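Local coordinates for putative PLP-dependent aminotransferase (Bacillus cereus ATCC 10987, PDB 3JU7), which probably uses pyridoxal phosphate to transfer amino groups between substrates, at the interface of chains A and B. Residues are numbered along the deposited sequence; one frame, centred on the assembly and turned at random. Chains: chain A/B, Putative PLP-dependent aminotransferase.

The interface of chains A and B. Residues chain A 64, 67, 97-98, 231; chain B 64, 67, 97-98, 231.
A:Trp97 lies against B:Phe231 across the two-fold interface, and its indole can be followed atom by atom from the backbone outward. CB leads to CG, which stands beside the backbone N (chi1 -86°), and chi2 of 99° turns a face of the indole onto B:Phe231. NE1 passes the CB of B:Phe231 at 3.6 Å. Further along, CE2 and CZ2 meet the ring atom CD2 of B:Phe231, which rises 3.5 Å above the indole plane and toward its rim. The indole runs roughly perpendicular to the phenyl side chain. Over the same face, near the benzo rim, sits the terminal methyl CE of B:Met67, a selenomethionine, 3.8 Å from CZ3, while the tip CH2 has the backbone carbonyl oxygen of B:Met67 at its edge, in the ring plane, at 4.0 Å. The twin indole repeats this course: B:Trp97 CE2 approaches A:Phe231 CD2 to 3.5 Å, and B:Trp97 CE3 sits 3.4 Å from the carbonyl O of A:Trp97.

Near the symmetry axis the selenomethionines meet tip to tip, CE of A:Met67 lying 3.9 Å from CE of B:Met67. Both side chains bend at chi3 (68° in A:Met67), turning the methyls toward the opposing indoles. A:Leu64 and B:Leu64 also point at each other, and their CD2 methyls, 3.4 Å apart, are packed more tightly than usual. No polar pair spans the patch closely enough to bond; packing, mostly of apolar groups with backbone carbonyls against the indole rims, makes up this part of the interface.

A:Leu64 and A:Met67 project from helix 62-73, A:Trp97 closes helix 90-97, and A:Phe231 comes from a loop, with the same in chain B. Each subunit thus brings together three separated segments at the centre of the deposited dimer.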
loop_
_atom_site.group_PDB
_atom_site.type_symbol
_atom_site.label_atom_id
_atom_site.label_comp_id
_atom_site.label_asym_id
_atom_site.label_seq_id
_atom_site.Cartn_x
_atom_site.Cartn_y
_atom_site.Cartn_z
ATOM N N LEU A 64 -2.005 5.234 -2.500
ATOM C CA LEU A 64 -0.691 4.867 -3.062
ATOM C C LEU A 64 -0.606 5.164 -4.567
ATOM O O LEU A 64 0.442 5.530 -5.086
ATOM C CB LEU A 64 -0.416 3.396 -2.844
ATOM C CG LEU A 64 -0.362 2.967 -1.379
ATOM C CD1 LEU A 64 -0.443 1.437 -1.358
ATOM C CD2 LEU A 64 0.887 3.529 -0.662
HETATM N N MSE A 67 0.112 8.783 -4.780
HETATM C CA MSE A 67 1.532 8.977 -4.436
HETATM C C MSE A 67 2.458 8.643 -5.601
HETATM O O MSE A 67 3.351 9.428 -5.941
HETATM C CB MSE A 67 1.897 8.180 -3.172
HETATM C CG MSE A 67 1.288 8.796 -1.885
HETATM SE SE MSE A 67 1.315 7.524 -0.421
HETATM C CE MSE A 67 3.123 7.471 -0.208
ATOM N N TRP A 97 3.698 13.353 1.086
ATOM C CA TRP A 97 4.609 12.209 1.017
ATOM C C TRP A 97 5.559 12.317 -0.195
ATOM O O TRP A 97 6.662 11.767 -0.168
ATOM C CB TRP A 97 3.843 10.879 0.950
ATOM C CG TRP A 97 3.435 10.280 2.255
ATOM C CD1 TRP A 97 2.202 10.367 2.842
ATOM C CD2 TRP A 97 4.227 9.446 3.121
ATOM N NE1 TRP A 97 2.187 9.662 4.021
ATOM C CE2 TRP A 97 3.411 9.085 4.217
ATOM C CE3 TRP A 97 5.528 8.967 3.073
ATOM C CZ2 TRP A 97 3.868 8.288 5.266
ATOM C CZ3 TRP A 97 5.977 8.149 4.106
ATOM C CH2 TRP A 97 5.152 7.830 5.195
ATOM N N CYS A 98 5.131 13.000 -1.265
ATOM C CA CYS A 98 6.012 13.255 -2.413
ATOM C C CYS A 98 6.895 14.460 -2.201
ATOM O O CYS A 98 7.574 14.924 -3.107
ATOM C CB CYS A 98 5.198 13.429 -3.662
ATOM S SG CYS A 98 4.383 11.886 -4.177
ATOM N N PHE A 231 8.281 1.931 -4.683
ATOM C CA PHE A 231 7.891 1.305 -3.433
ATOM C C PHE A 231 7.078 0.065 -3.771
ATOM O O PHE A 231 7.221 -0.489 -4.876
ATOM C CB PHE A 231 7.188 2.327 -2.491
ATOM C CG PHE A 231 5.988 3.038 -3.079
ATOM C CD1 PHE A 231 5.357 2.621 -4.239
ATOM C CD2 PHE A 231 5.404 4.067 -2.376
ATOM C CE1 PHE A 231 4.221 3.272 -4.721
ATOM C CE2 PHE A 231 4.255 4.714 -2.867
ATOM C CZ PHE A 231 3.670 4.311 -4.045
ATOM N N LEU B 64 5.312 -0.696 3.059
ATOM C CA LEU B 64 4.490 0.345 3.671
ATOM C C LEU B 64 4.702 0.367 5.168
ATOM O O LEU B 64 4.647 1.424 5.774
ATOM C CB LEU B 64 2.973 0.151 3.362
ATOM C CG LEU B 64 2.508 0.225 1.885
ATOM C CD1 LEU B 64 1.024 -0.044 1.739
ATOM C CD2 LEU B 64 2.829 1.559 1.240
HETATM N N MSE B 67 7.878 2.280 5.857
HETATM C CA MSE B 67 7.549 3.692 5.684
HETATM C C MSE B 67 6.821 4.241 6.909
HETATM O O MSE B 67 7.228 5.283 7.470
HETATM C CB MSE B 67 6.734 3.899 4.419
HETATM C CG MSE B 67 7.523 3.557 3.162
HETATM SE SE MSE B 67 6.466 3.483 1.579
HETATM C CE MSE B 67 5.800 5.300 1.566
ATOM N N TRP B 97 11.264 7.815 0.965
ATOM C CA TRP B 97 9.888 8.274 1.024
ATOM C C TRP B 97 9.633 9.056 2.313
ATOM O O TRP B 97 8.788 9.922 2.331
ATOM C CB TRP B 97 8.919 7.102 0.910
ATOM C CG TRP B 97 8.609 6.746 -0.480
ATOM C CD1 TRP B 97 9.133 5.730 -1.196
ATOM C CD2 TRP B 97 7.716 7.435 -1.356
ATOM N NE1 TRP B 97 8.599 5.709 -2.461
ATOM C CE2 TRP B 97 7.716 6.741 -2.581
ATOM C CE3 TRP B 97 6.867 8.528 -1.205
ATOM C CZ2 TRP B 97 6.937 7.126 -3.652
ATOM C CZ3 TRP B 97 6.083 8.914 -2.274
ATOM C CH2 TRP B 97 6.114 8.203 -3.475
ATOM N N CYS B 98 10.376 8.779 3.375
ATOM C CA CYS B 98 10.233 9.570 4.610
ATOM C C CYS B 98 11.096 10.814 4.627
ATOM O O CYS B 98 11.265 11.456 5.682
ATOM C CB CYS B 98 10.571 8.721 5.840
ATOM S SG CYS B 98 9.370 7.428 6.143
ATOM N N PHE B 231 -1.426 7.935 5.711
ATOM C CA PHE B 231 -1.661 7.449 4.356
ATOM C C PHE B 231 -2.617 6.288 4.456
ATOM O O PHE B 231 -3.334 6.198 5.448
ATOM C CB PHE B 231 -0.384 7.173 3.520
ATOM C CG PHE B 231 0.617 6.160 4.091
ATOM C CD1 PHE B 231 0.421 5.442 5.257
ATOM C CD2 PHE B 231 1.773 5.906 3.369
ATOM C CE1 PHE B 231 1.405 4.534 5.718
ATOM C CE2 PHE B 231 2.732 4.990 3.817
ATOM C CZ PHE B 231 2.538 4.303 4.978
#